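Local structure of transcriptional regulator, MarR family (Listeria monocytogenes str. 4b, 2QWW) at residues L44-S52 and D60-T68. The protein probably acts as a dimeric, DNA-binding transcriptional repressor of the MarR family, using a winged helix-turn-helix domain. Sequence-based numbering, arbitrary orientation.
Sequences LAMINVIYS and DLTKRLIIT
Selenomethionine Met-46 runs crosswise over Leu-61 and Leu-65, and three of its carbons touch across the contact. CB of Met-46 faces Leu-65 CD1 at 4.0 Å; CG of Met-46, anti to the backbone N (chi1 178°), lies 3.9 Å from Leu-61 CD2. A bend at chi3 (-62°) then turns the methyl CE of Met-46 onto Leu-65 CD1, 3.5 Å away, while Ile-67 CD1 touches CE from beyond the helix end. Asn-75 and Leu-79 of helix 69-81 also pack on this side chain. Helices 41-52, 58-65 and 69-81 fit the winged helix-turn-helix of MarR regulators, in which the third is probably the DNA-recognition helix; the turn between the last two starts at Ile-66, the first residue to leave helical geometry, with a positive phi. One turn along from Met-46, Val-49 spreads its two methyls: CG1 presses on Leu-61 CD1 at a tight 3.5 Å, and CG2 meets Leu-65 CD2 at 3.7 Å. Leu-61 sends its other methyl, CD2, to Ile-50 CD1 (3.9 Å). Arg-64 and Val-49 lie alongside each other, pointing in opposite directions, with Arg-64 CD 3.8 Å from Val-49 CG1. No hydrogen bond joins the two segments, but Arg-64 NH1 hydrogen-bonds Thr-53 OG1, just past Ser-52.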
loop_
_atom_site.group_PDB
_atom_site.type_symbol
_atom_site.label_atom_id
_atom_site.label_comp_id
_atom_site.label_asym_id
_atom_site.label_seq_id
_atom_site.Cartn_x
_atom_site.Cartn_y
_atom_site.Cartn_z
ATOM N N LEU A 44 0.757 5.563 12.389
ATOM C CA LEU A 44 -0.384 4.641 12.412
ATOM C C LEU A 44 0.001 3.232 12.020
ATOM O O LEU A 44 -0.516 2.295 12.582
ATOM C CB LEU A 44 -1.491 5.119 11.491
ATOM C CG LEU A 44 -2.247 6.324 11.990
ATOM C CD1 LEU A 44 -3.077 6.879 10.868
ATOM C CD2 LEU A 44 -3.103 5.950 13.200
ATOM N N ALA A 45 0.911 3.076 11.067
ATOM C CA ALA A 45 1.368 1.743 10.696
ATOM C C ALA A 45 1.967 1.048 11.922
ATOM O O ALA A 45 1.684 -0.124 12.190
ATOM C CB ALA A 45 2.383 1.824 9.583
HETATM N N MSE A 46 2.777 1.789 12.675
HETATM C CA MSE A 46 3.402 1.292 13.912
HETATM C C MSE A 46 2.350 0.924 14.943
HETATM O O MSE A 46 2.402 -0.155 15.534
HETATM C CB MSE A 46 4.341 2.360 14.468
HETATM C CG MSE A 46 5.058 2.030 15.796
HETATM SE SE MSE A 46 6.601 3.232 16.239
HETATM C CE MSE A 46 7.692 2.847 14.770
ATOM N N ILE A 47 1.398 1.832 15.151
ATOM C CA ILE A 47 0.308 1.632 16.106
ATOM C C ILE A 47 -0.431 0.347 15.790
ATOM O O ILE A 47 -0.716 -0.434 16.681
ATOM C CB ILE A 47 -0.711 2.793 16.071
ATOM C CG1 ILE A 47 -0.092 4.090 16.589
ATOM C CG2 ILE A 47 -1.945 2.469 16.916
ATOM C CD1 ILE A 47 0.039 4.190 18.080
ATOM N N ASN A 48 -0.702 0.132 14.507
ATOM C CA ASN A 48 -1.428 -1.037 14.037
ATOM C C ASN A 48 -0.668 -2.360 14.213
ATOM O O ASN A 48 -1.271 -3.372 14.576
ATOM C CB ASN A 48 -1.880 -0.810 12.591
ATOM C CG ASN A 48 -2.947 0.301 12.480
ATOM O OD1 ASN A 48 -3.784 0.462 13.375
ATOM N ND2 ASN A 48 -2.918 1.059 11.375
ATOM N N VAL A 49 0.637 -2.338 13.985
ATOM C CA VAL A 49 1.478 -3.497 14.236
ATOM C C VAL A 49 1.458 -3.813 15.726
ATOM O O VAL A 49 1.281 -4.955 16.115
ATOM C CB VAL A 49 2.927 -3.252 13.822
ATOM C CG1 VAL A 49 3.840 -4.351 14.344
ATOM C CG2 VAL A 49 3.057 -3.122 12.283
ATOM N N ILE A 50 1.609 -2.794 16.562
ATOM C CA ILE A 50 1.645 -3.005 18.017
ATOM C C ILE A 50 0.304 -3.527 18.543
ATOM O O ILE A 50 0.245 -4.258 19.548
ATOM C CB ILE A 50 2.089 -1.713 18.770
ATOM C CG1 ILE A 50 3.505 -1.309 18.368
ATOM C CG2 ILE A 50 2.078 -1.915 20.262
ATOM C CD1 ILE A 50 3.956 0.041 18.933
ATOM N N TYR A 51 -0.778 -3.145 17.883
ATOM C CA TYR A 51 -2.104 -3.578 18.286
ATOM C C TYR A 51 -2.276 -5.083 18.077
ATOM O O TYR A 51 -2.831 -5.768 18.928
ATOM C CB TYR A 51 -3.173 -2.827 17.487
ATOM C CG TYR A 51 -4.597 -3.105 17.928
ATOM C CD1 TYR A 51 -4.991 -2.909 19.250
ATOM C CD2 TYR A 51 -5.559 -3.520 17.016
ATOM C CE1 TYR A 51 -6.295 -3.146 19.656
ATOM C CE2 TYR A 51 -6.865 -3.761 17.409
ATOM C CZ TYR A 51 -7.229 -3.567 18.736
ATOM O OH TYR A 51 -8.528 -3.795 19.129
ATOM N N SER A 52 -1.788 -5.589 16.951
ATOM C CA SER A 52 -1.937 -7.006 16.635
ATOM C C SER A 52 -0.902 -7.897 17.323
ATOM O O SER A 52 -1.086 -9.114 17.409
ATOM C CB SER A 52 -1.852 -7.220 15.128
ATOM O OG SER A 52 -0.561 -6.903 14.629
ATOM N N ASP A 60 11.990 -6.049 16.285
ATOM C CA ASP A 60 11.101 -6.704 15.321
ATOM C C ASP A 60 10.096 -5.750 14.707
ATOM O O ASP A 60 9.606 -5.979 13.599
ATOM C CB ASP A 60 10.374 -7.862 15.987
ATOM C CG ASP A 60 11.328 -8.961 16.412
ATOM O OD1 ASP A 60 12.278 -9.225 15.655
ATOM O OD2 ASP A 60 11.136 -9.552 17.489
ATOM N N LEU A 61 9.800 -4.673 15.420
ATOM C CA LEU A 61 8.871 -3.661 14.942
ATOM C C LEU A 61 9.475 -2.982 13.715
ATOM O O LEU A 61 8.813 -2.848 12.686
ATOM C CB LEU A 61 8.557 -2.684 16.081
ATOM C CG LEU A 61 7.563 -1.541 15.858
ATOM C CD1 LEU A 61 6.259 -2.016 15.250
ATOM C CD2 LEU A 61 7.319 -0.860 17.186
ATOM N N THR A 62 10.755 -2.624 13.800
ATOM C CA THR A 62 11.452 -1.977 12.690
ATOM C C THR A 62 11.454 -2.862 11.460
ATOM O O THR A 62 11.166 -2.400 10.360
ATOM C CB THR A 62 12.952 -1.741 12.959
ATOM O OG1 THR A 62 13.647 -2.991 12.856
ATOM C CG2 THR A 62 13.220 -1.097 14.309
ATOM N N LYS A 63 11.811 -4.135 11.659
ATOM C CA LYS A 63 11.902 -5.121 10.573
ATOM C C LYS A 63 10.565 -5.346 9.899
ATOM O O LYS A 63 10.509 -5.568 8.693
ATOM C CB LYS A 63 12.467 -6.464 11.078
ATOM N N ARG A 64 9.485 -5.282 10.664
ATOM C CA ARG A 64 8.159 -5.458 10.077
ATOM C C ARG A 64 7.718 -4.206 9.303
ATOM O O ARG A 64 7.048 -4.310 8.271
ATOM C CB ARG A 64 7.121 -5.813 11.135
ATOM C CG ARG A 64 5.880 -6.397 10.501
ATOM C CD ARG A 64 4.789 -6.698 11.469
ATOM N NE ARG A 64 4.941 -7.912 12.265
ATOM C CZ ARG A 64 4.033 -8.306 13.156
ATOM N NH1 ARG A 64 2.934 -7.596 13.357
ATOM N NH2 ARG A 64 4.202 -9.410 13.855
ATOM N N LEU A 65 8.081 -3.030 9.806
ATOM C CA LEU A 65 7.757 -1.768 9.137
ATOM C C LEU A 65 8.761 -1.476 8.019
ATOM O O LEU A 65 8.526 -0.608 7.187
ATOM C CB LEU A 65 7.769 -0.624 10.145
ATOM C CG LEU A 65 6.754 -0.703 11.297
ATOM C CD1 LEU A 65 7.055 0.344 12.337
ATOM C CD2 LEU A 65 5.345 -0.573 10.797
ATOM N N ILE A 66 9.880 -2.193 8.020
ATOM C CA ILE A 66 10.927 -2.028 7.019
ATOM C C ILE A 66 11.383 -0.571 7.076
ATOM O O ILE A 66 11.301 0.167 6.090
ATOM C CB ILE A 66 10.461 -2.459 5.599
ATOM C CG1 ILE A 66 9.708 -3.793 5.659
ATOM C CG2 ILE A 66 11.661 -2.580 4.641
ATOM C CD1 ILE A 66 9.242 -4.286 4.318
ATOM N N ILE A 67 11.837 -0.173 8.262
ATOM C CA ILE A 67 12.319 1.177 8.520
ATOM C C ILE A 67 13.660 1.078 9.216
ATOM O O ILE A 67 14.052 0.007 9.680
ATOM C CB ILE A 67 11.345 2.003 9.407
ATOM C CG1 ILE A 67 11.105 1.315 10.759
ATOM C CG2 ILE A 67 10.027 2.222 8.687
ATOM C CD1 ILE A 67 10.142 2.045 11.675
ATOM N N THR A 68 14.341 2.216 9.305
ATOM C CA THR A 68 15.639 2.311 9.944
ATOM C C THR A 68 15.480 2.020 11.430
ATOM O O THR A 68 14.381 2.112 11.969
ATOM C CB THR A 68 16.172 3.755 9.833
ATOM O OG1 THR A 68 15.480 4.455 8.791
ATOM C CG2 THR A 68 17.674 3.772 9.607
#